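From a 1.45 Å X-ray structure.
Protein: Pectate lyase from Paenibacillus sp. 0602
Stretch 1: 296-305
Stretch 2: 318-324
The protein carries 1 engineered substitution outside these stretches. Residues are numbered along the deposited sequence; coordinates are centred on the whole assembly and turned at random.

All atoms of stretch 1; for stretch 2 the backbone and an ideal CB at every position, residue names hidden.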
# COMPACT_ATOMS: atom_id res chain seq x y z
N ASP A 296 34.24 -9.83 -15.51
CA ASP A 296 34.41 -11.17 -16.06
C ASP A 296 33.61 -11.38 -17.33
O ASP A 296 34.05 -12.07 -18.26
CB ASP A 296 34.07 -12.21 -15.02
CG ASP A 296 34.74 -11.95 -13.69
OD1 ASP A 296 35.98 -11.90 -13.67
OD2 ASP A 296 34.02 -11.78 -12.67
N ALA A 297 32.44 -10.79 -17.41
CA ALA A 297 31.70 -10.86 -18.66
C ALA A 297 32.44 -10.18 -19.82
O ALA A 297 32.48 -10.70 -20.95
CB ALA A 297 30.32 -10.25 -18.48
N ARG A 298 33.04 -9.03 -19.51
CA ARG A 298 33.80 -8.26 -20.52
C ARG A 298 34.98 -9.11 -21.00
O ARG A 298 35.26 -9.19 -22.21
CB ARG A 298 34.27 -6.93 -19.90
CG ARG A 298 34.97 -5.97 -20.88
CD ARG A 298 33.99 -5.43 -21.82
NE ARG A 298 34.51 -4.34 -22.66
CZ ARG A 298 33.80 -3.82 -23.64
NH1 ARG A 298 32.59 -4.29 -23.90
NH2 ARG A 298 34.30 -2.84 -24.39
N ALA A 299 35.66 -9.78 -20.07
CA ALA A 299 36.74 -10.71 -20.45
C ALA A 299 36.24 -11.85 -21.34
O ALA A 299 36.87 -12.20 -22.35
CB ALA A 299 37.44 -11.27 -19.22
N ALA A 300 35.09 -12.42 -21.00
CA ALA A 300 34.53 -13.54 -21.77
C ALA A 300 34.23 -13.11 -23.19
O ALA A 300 34.37 -13.91 -24.12
CB ALA A 300 33.28 -14.10 -21.06
N GLN A 301 33.81 -11.86 -23.37
CA GLN A 301 33.52 -11.34 -24.70
C GLN A 301 34.73 -11.44 -25.63
O GLN A 301 34.54 -11.63 -26.83
CB GLN A 301 33.04 -9.88 -24.59
CG GLN A 301 32.88 -9.15 -25.94
CD GLN A 301 31.71 -9.62 -26.77
OE1 GLN A 301 30.59 -9.11 -26.62
NE2 GLN A 301 31.96 -10.54 -27.69
N THR A 302 35.94 -11.34 -25.08
CA THR A 302 37.16 -11.39 -25.91
C THR A 302 37.33 -12.75 -26.59
O THR A 302 38.09 -12.86 -27.57
CB THR A 302 38.45 -11.08 -25.12
OG1 THR A 302 38.75 -12.15 -24.21
CG2 THR A 302 38.34 -9.72 -24.39
N ARG A 303 36.63 -13.77 -26.10
CA ARG A 303 36.69 -15.11 -26.69
C ARG A 303 35.85 -15.23 -27.94
O ARG A 303 35.97 -16.22 -28.67
CB ARG A 303 36.25 -16.18 -25.66
CG ARG A 303 37.06 -16.18 -24.35
CD ARG A 303 36.34 -17.05 -23.33
NE ARG A 303 37.03 -17.08 -22.04
CZ ARG A 303 37.76 -18.11 -21.60
NH1 ARG A 303 37.91 -19.21 -22.33
NH2 ARG A 303 38.31 -18.05 -20.40
N ILE A 304 35.00 -14.23 -28.23
CA ILE A 304 34.19 -14.29 -29.44
C ILE A 304 34.67 -13.22 -30.41
O ILE A 304 34.43 -12.04 -30.20
CB ILE A 304 32.67 -14.09 -29.19
CG1 ILE A 304 32.17 -15.04 -28.10
CG2 ILE A 304 31.89 -14.33 -30.48
CD1 ILE A 304 30.68 -14.77 -27.67
N THR A 305 35.36 -13.62 -31.47
CA THR A 305 35.80 -12.65 -32.45
C THR A 305 34.65 -12.27 -33.36
O THR A 305 33.60 -12.92 -33.36
CB THR A 305 36.94 -13.19 -33.31
OG1 THR A 305 36.43 -14.25 -34.14
CG2 THR A 305 38.10 -13.68 -32.46
N UNK A 318 21.38 -17.02 -30.47
CA UNK A 318 21.83 -15.94 -29.61
C UNK A 318 22.81 -16.53 -28.61
O UNK A 318 22.45 -17.34 -27.76
CB UNK A 318 20.66 -15.25 -28.91
N UNK A 319 24.07 -16.11 -28.70
CA UNK A 319 25.11 -16.55 -27.78
C UNK A 319 26.21 -15.52 -27.71
O UNK A 319 26.99 -15.37 -28.66
CB UNK A 319 25.68 -17.91 -28.20
N UNK A 320 26.30 -14.83 -26.59
CA UNK A 320 27.25 -13.75 -26.45
C UNK A 320 27.06 -12.98 -25.15
O UNK A 320 26.41 -13.48 -24.22
CB UNK A 320 27.13 -12.80 -27.64
N UNK A 321 27.62 -11.78 -25.10
CA UNK A 321 27.63 -10.96 -23.89
C UNK A 321 26.89 -9.66 -24.14
O UNK A 321 27.36 -8.80 -24.88
CB UNK A 321 29.06 -10.68 -23.43
N UNK A 322 25.71 -9.50 -23.54
CA UNK A 322 25.04 -8.21 -23.53
C UNK A 322 25.74 -7.40 -22.46
O UNK A 322 26.23 -7.96 -21.47
CB UNK A 322 23.54 -8.33 -23.27
N UNK A 323 25.86 -6.09 -22.69
CA UNK A 323 26.64 -5.23 -21.79
C UNK A 323 25.88 -3.95 -21.50
O UNK A 323 26.28 -2.86 -21.91
CB UNK A 323 28.01 -4.91 -22.39
N UNK A 324 24.76 -4.12 -20.80
CA UNK A 324 23.89 -3.03 -20.44
C UNK A 324 23.92 -2.79 -18.94
O UNK A 324 24.31 -3.66 -18.18
CB UNK A 324 22.46 -3.31 -20.91

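Stretch 1 offers the end of a helix and the turn that follows it. The side facing stretch 2 carries the methyls of Ala297 and Ala300, the amide of Gln301 and the side chain of Ile304. No direct hydrogen bond crosses between the stretches.

Position 318 has an extended backbone (phi/psi -105/114). No atom of stretch 1 lies within 5.5 Å of its ideal CB. This surface sets no demand, and many side chains would suit. The residue is Lys318. Its NZ is hydrogen-bonded elsewhere in the structure.

Position 319 is also extended (-155/109). Its CA-to-CB bond points sideways, and a short side chain would not reach stretch 1. A long or bulky one could approach Ile304, whose CD1 lies 3.9 Å from the backbone O of 319. The deposited residue is Phe319, with chi1 t. The end of its side chain comes nearer to stretch 1; the closest approach is Phe319 CD2 to Ile304 CD1, 4.6 Å.

Position 320 has phi/psi 172/-163, an almost fully stretched backbone that glycine adopts most readily. The ideal CB would point sideways, 4.1 Å from Ile304 CD1 and 5.2 Å from Gln301 OE1. That spacing does not exclude a small side chain such as alanine, so the backbone angles are the stronger hint. The residue is Gly320. Its CA packs 3.8 Å from Ile304 CD1.

Position 321 is the centre of the contact. Its CA is 6.0 Å from that of Gln301, and its CA-to-CB bond points toward stretch 1. The ideal CB lies 3.9 Å from Gln301 OE1 and 4.2 Å from Ala297 O. Beyond it are the methyls of Ala297 and Ala300, which leave room for a medium-sized apolar side chain. Valine, leucine, isoleucine or methionine would be reasonable. The residue is Ile321, with chi1 and chi2 both m. Its CG2 lies 4.0 Å from Ala297 CB, and its CD1 lies 4.3 Å from Ala300 CB. It has the largest area covered by stretch 1 of any residue here. The backbone is tied to Gln301 through water. Water 1 donates to Gln301 OE1 at 2.6 Å and to Ile321 O at 2.7 Å. Water 2 donates to Gln301 OE1 at 2.6 Å and accepts from Ile321 N at 2.8 Å.

Position 322 turns its CA-to-CB bond away from stretch 1, which therefore does not select its side chain. The residue is Thr322, with chi1 m.

Position 323 points toward stretch 1 again. Its ideal CB is 4.9 Å from Arg298 NH1. A small or polar side chain would suit a place beside this positive charge, and an acidic one is conceivable. The residue is Ser323. Its OG stays 4.4 Å from Arg298 NH1, an oblique approach too long for a hydrogen bond. Both atoms are hydrogen-bonded elsewhere in the structure.

Position 324 begins beyond the reach of stretch 1, so its choice is open. The residue is Asn324.

Stretch 2 318-324: KFGITSN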
# COMPACT_ATOMS: atom_id res chain seq x y z
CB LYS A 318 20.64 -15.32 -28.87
CG LYS A 318 21.00 -14.26 -27.86
CD LYS A 318 19.72 -13.72 -27.20
CE LYS A 318 19.97 -13.10 -25.82
NZ LYS A 318 19.69 -14.10 -24.70
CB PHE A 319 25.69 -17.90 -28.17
CG PHE A 319 26.58 -18.48 -27.11
CD1 PHE A 319 26.04 -18.99 -25.93
CD2 PHE A 319 27.96 -18.47 -27.25
CE1 PHE A 319 26.86 -19.49 -24.93
CE2 PHE A 319 28.78 -18.94 -26.25
CZ PHE A 319 28.22 -19.48 -25.09
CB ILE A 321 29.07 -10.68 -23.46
CG1 ILE A 321 29.82 -11.98 -23.20
CG2 ILE A 321 29.13 -9.77 -22.23
CD1 ILE A 321 29.30 -12.78 -22.02
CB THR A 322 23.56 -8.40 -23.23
OG1 THR A 322 23.01 -9.13 -24.35
CG2 THR A 322 22.80 -7.07 -23.08
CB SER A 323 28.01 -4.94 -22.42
OG SER A 323 28.92 -4.40 -21.49
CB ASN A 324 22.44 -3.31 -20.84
CG ASN A 324 22.22 -3.32 -22.35
OD1 ASN A 324 23.06 -2.84 -23.14
ND2 ASN A 324 21.07 -3.88 -22.76
O HOH W 1 29.57 -7.26 -25.10
O HOH W 2 28.61 -10.56 -27.47
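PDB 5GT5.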